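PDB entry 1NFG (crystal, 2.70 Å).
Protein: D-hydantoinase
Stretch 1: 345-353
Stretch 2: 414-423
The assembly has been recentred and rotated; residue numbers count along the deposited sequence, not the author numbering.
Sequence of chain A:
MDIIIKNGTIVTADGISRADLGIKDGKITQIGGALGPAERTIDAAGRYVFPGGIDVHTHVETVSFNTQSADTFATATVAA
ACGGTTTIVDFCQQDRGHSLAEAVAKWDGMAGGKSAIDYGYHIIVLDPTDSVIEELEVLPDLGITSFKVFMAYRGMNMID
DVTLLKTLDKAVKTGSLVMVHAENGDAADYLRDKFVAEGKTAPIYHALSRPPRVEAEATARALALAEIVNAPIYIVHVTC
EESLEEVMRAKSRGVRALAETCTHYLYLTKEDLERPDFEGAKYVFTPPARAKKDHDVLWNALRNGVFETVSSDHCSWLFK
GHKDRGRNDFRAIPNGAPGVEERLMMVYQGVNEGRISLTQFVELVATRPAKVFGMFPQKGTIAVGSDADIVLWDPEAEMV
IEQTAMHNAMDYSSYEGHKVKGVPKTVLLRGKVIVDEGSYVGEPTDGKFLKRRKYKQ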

# COMPACT_ATOMS: atom_id res chain seq x y z
N MET A 345 -3.39 -32.98 -11.43
CA MET A 345 -3.14 -32.76 -12.85
C MET A 345 -3.23 -31.30 -13.22
O MET A 345 -2.35 -30.77 -13.91
CB MET A 345 -4.12 -33.56 -13.71
CG MET A 345 -3.82 -35.06 -13.76
SD MET A 345 -4.95 -35.93 -14.87
CE MET A 345 -6.45 -35.95 -13.86
N MET A 346 -4.28 -30.63 -12.76
CA MET A 346 -4.49 -29.22 -13.04
C MET A 346 -3.37 -28.34 -12.49
O MET A 346 -2.86 -27.46 -13.18
CB MET A 346 -5.84 -28.78 -12.48
CG MET A 346 -7.02 -29.38 -13.20
SD MET A 346 -7.07 -28.87 -14.93
CE MET A 346 -6.30 -30.20 -15.64
N VAL A 347 -2.99 -28.55 -11.24
CA VAL A 347 -1.92 -27.76 -10.64
C VAL A 347 -0.61 -28.07 -11.37
O VAL A 347 0.20 -27.16 -11.60
CB VAL A 347 -1.76 -28.08 -9.14
CG1 VAL A 347 -0.49 -27.43 -8.60
CG2 VAL A 347 -2.98 -27.58 -8.37
N TYR A 348 -0.42 -29.33 -11.74
CA TYR A 348 0.79 -29.76 -12.43
C TYR A 348 0.98 -29.05 -13.77
O TYR A 348 2.11 -28.85 -14.22
CB TYR A 348 0.77 -31.28 -12.67
CG TYR A 348 2.04 -31.80 -13.33
CD1 TYR A 348 3.22 -31.96 -12.60
CD2 TYR A 348 2.07 -32.06 -14.70
CE1 TYR A 348 4.40 -32.36 -13.22
CE2 TYR A 348 3.25 -32.46 -15.33
CZ TYR A 348 4.41 -32.60 -14.58
OH TYR A 348 5.58 -32.95 -15.20
N GLN A 349 -0.12 -28.68 -14.43
CA GLN A 349 0.01 -27.99 -15.71
C GLN A 349 0.78 -26.69 -15.51
O GLN A 349 1.36 -26.16 -16.45
CB GLN A 349 -1.37 -27.71 -16.30
CG GLN A 349 -2.20 -28.95 -16.53
CD GLN A 349 -1.44 -30.02 -17.30
OE1 GLN A 349 -1.14 -29.86 -18.48
NE2 GLN A 349 -1.11 -31.12 -16.62
N GLY A 350 0.79 -26.20 -14.28
CA GLY A 350 1.50 -24.97 -13.99
C GLY A 350 3.00 -25.15 -14.10
O GLY A 350 3.73 -24.19 -14.37
N VAL A 351 3.48 -26.37 -13.87
CA VAL A 351 4.91 -26.60 -13.96
C VAL A 351 5.23 -26.69 -15.45
O VAL A 351 6.32 -26.31 -15.88
CB VAL A 351 5.37 -27.89 -13.19
CG1 VAL A 351 4.31 -28.30 -12.19
CG2 VAL A 351 5.70 -29.01 -14.15
N ASN A 352 4.28 -27.18 -16.23
CA ASN A 352 4.47 -27.29 -17.67
C ASN A 352 4.62 -25.91 -18.30
O ASN A 352 5.37 -25.75 -19.26
CB ASN A 352 3.27 -27.98 -18.32
CG ASN A 352 3.32 -29.48 -18.20
OD1 ASN A 352 2.34 -30.18 -18.50
ND2 ASN A 352 4.46 -30.01 -17.76
N GLU A 353 3.93 -24.92 -17.76
CA GLU A 353 3.99 -23.59 -18.32
C GLU A 353 4.90 -22.62 -17.59
O GLU A 353 4.75 -21.41 -17.72
CB GLU A 353 2.58 -23.03 -18.39
CG GLU A 353 1.68 -23.94 -19.15
CD GLU A 353 0.26 -23.47 -19.13
OE1 GLU A 353 -0.29 -23.30 -18.02
OE2 GLU A 353 -0.31 -23.27 -20.22
N SER A 414 -15.52 -29.91 -13.61
CA SER A 414 -15.28 -28.47 -13.69
C SER A 414 -14.22 -28.18 -14.75
O SER A 414 -14.08 -27.06 -15.22
CB SER A 414 -14.80 -27.94 -12.35
OG SER A 414 -15.70 -28.29 -11.31
N TYR A 415 -13.49 -29.23 -15.12
CA TYR A 415 -12.42 -29.11 -16.10
C TYR A 415 -12.69 -29.93 -17.35
O TYR A 415 -11.76 -30.40 -18.01
CB TYR A 415 -11.11 -29.53 -15.44
CG TYR A 415 -10.91 -28.82 -14.12
CD1 TYR A 415 -10.50 -27.49 -14.08
CD2 TYR A 415 -11.24 -29.45 -12.92
CE1 TYR A 415 -10.42 -26.79 -12.87
CE2 TYR A 415 -11.16 -28.76 -11.70
CZ TYR A 415 -10.75 -27.44 -11.69
OH TYR A 415 -10.67 -26.76 -10.49
N GLU A 416 -13.96 -30.10 -17.67
CA GLU A 416 -14.35 -30.86 -18.84
C GLU A 416 -13.75 -30.20 -20.08
O GLU A 416 -13.91 -29.00 -20.30
CB GLU A 416 -15.87 -30.89 -18.96
CG GLU A 416 -16.41 -31.68 -20.15
CD GLU A 416 -16.12 -33.16 -20.05
OE1 GLU A 416 -16.42 -33.76 -18.99
OE2 GLU A 416 -15.61 -33.74 -21.04
N GLY A 417 -13.04 -30.99 -20.87
CA GLY A 417 -12.44 -30.47 -22.08
C GLY A 417 -10.99 -30.04 -22.00
O GLY A 417 -10.35 -29.87 -23.03
N HIS A 418 -10.45 -29.85 -20.80
CA HIS A 418 -9.06 -29.42 -20.66
C HIS A 418 -8.06 -30.49 -21.08
O HIS A 418 -8.15 -31.65 -20.67
CB HIS A 418 -8.75 -28.99 -19.22
CG HIS A 418 -9.39 -27.70 -18.82
ND1 HIS A 418 -8.68 -26.65 -18.27
CD2 HIS A 418 -10.69 -27.30 -18.84
CE1 HIS A 418 -9.51 -25.67 -17.98
NE2 HIS A 418 -10.74 -26.03 -18.31
N LYS A 419 -7.10 -30.09 -21.91
CA LYS A 419 -6.05 -31.00 -22.36
C LYS A 419 -4.92 -30.87 -21.35
O LYS A 419 -4.50 -29.76 -21.02
CB LYS A 419 -5.57 -30.62 -23.76
CG LYS A 419 -6.64 -30.80 -24.84
CD LYS A 419 -6.10 -30.53 -26.24
CE LYS A 419 -5.67 -29.08 -26.41
NZ LYS A 419 -5.07 -28.84 -27.75
N VAL A 420 -4.44 -31.99 -20.85
CA VAL A 420 -3.37 -31.97 -19.87
C VAL A 420 -2.19 -32.83 -20.27
O VAL A 420 -2.33 -33.77 -21.06
CB VAL A 420 -3.87 -32.46 -18.49
CG1 VAL A 420 -5.01 -31.59 -18.03
CG2 VAL A 420 -4.33 -33.91 -18.57
N LYS A 421 -1.03 -32.50 -19.72
CA LYS A 421 0.19 -33.25 -19.98
C LYS A 421 0.74 -33.59 -18.60
O LYS A 421 1.12 -32.70 -17.84
CB LYS A 421 1.18 -32.39 -20.76
CG LYS A 421 2.46 -33.11 -21.15
CD LYS A 421 3.42 -32.16 -21.84
CE LYS A 421 4.77 -32.80 -22.09
NZ LYS A 421 5.74 -31.83 -22.65
N GLY A 422 0.76 -34.88 -18.28
CA GLY A 422 1.24 -35.31 -16.98
C GLY A 422 0.05 -35.90 -16.24
O GLY A 422 -0.82 -35.17 -15.76
N VAL A 423 0.02 -37.23 -16.15
CA VAL A 423 -1.08 -37.94 -15.52
C VAL A 423 -0.65 -38.93 -14.43
O VAL A 423 0.42 -39.54 -14.53
CB VAL A 423 -1.88 -38.70 -16.60
CG1 VAL A 423 -2.94 -39.58 -15.96
CG2 VAL A 423 -2.50 -37.72 -17.56

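The helix of the first stretch lies against an extended segment that turns a corner at Lys421, and its residues meet that segment in turn. Met345 comes first, with its CA-to-CB bond directed toward the second stretch. Its flexible, unbranched side chain places SD 4.3 Å from Val420 CG2 and 4.1 Å from Val423 CG2, so one thioether touches valines before and after the corner. Its CG also packs 3.6 Å from Gly422 O.

Met346 has more of its surface covered by the second stretch than any other residue of the helix. Its CG sits over one face of the Tyr415 ring, 4.0 Å from the centroid and only 10° off the normal, a CH-pi contact in which a slightly polarised methylene meets the pi cloud. The sulfur approaches the same ring obliquely, with SD 3.8 Å from Tyr415 CD1, and lies 4.3 Å from His418 ND1. The terminal methyl, Met346 CE, presses against Val420 CG1 at 3.1 Å, a tight approach for two carbons. A long apolar chain suits a site where rings and an aliphatic group must all be met. The two rings belong to the first and last residues of a type II turn, closed by a hydrogen bond from His418 N to Tyr415 O of 3.1 Å.

Val347 is out of reach, but the CA-to-CB bond of Tyr348 is directed toward the partner. Lys421 O lies at the edge of its ring, near the plane, 3.3 Å from Tyr348 CE2, and Gly422 CA is 3.9 Å from that same CE2. Ring-edge C-H groups carry slight positive charge, so a carbonyl oxygen near the ring plane is a favourable neighbour. The absence of a side chain at Gly422 matters here: an ideal CB would fall 2.4 Å from Tyr348 CE2, a clash. The backbone angles of Gly422 also call for glycine by themselves.

Gln349 supplies the polar centre. Its CA-to-CB bond points sideways, yet the end of the chain comes nearer, and its amide matches the backbone of Lys421 on both counts: Lys421 N donates to Gln349 OE1 at 2.9 Å, and Gln349 NE2 donates to Lys421 O at 3.0 Å. NE2 of Gln349 also donates to Met345 O at 3.0 Å, which ties the amide back to its own helix. A primary amide suits this place because it offers both an acceptor and a two-proton donor.

Gly350 and Val351 make no contact, where the helix is kinked. The CA-to-CB bond of Asn352 is directed toward the second stretch, and the residue closes the contact beside Lys421, whose side chain leads away at its end; a short polar side chain is at home at this partly exposed end of the helix. Glu353 has already left helical geometry and lies out of reach.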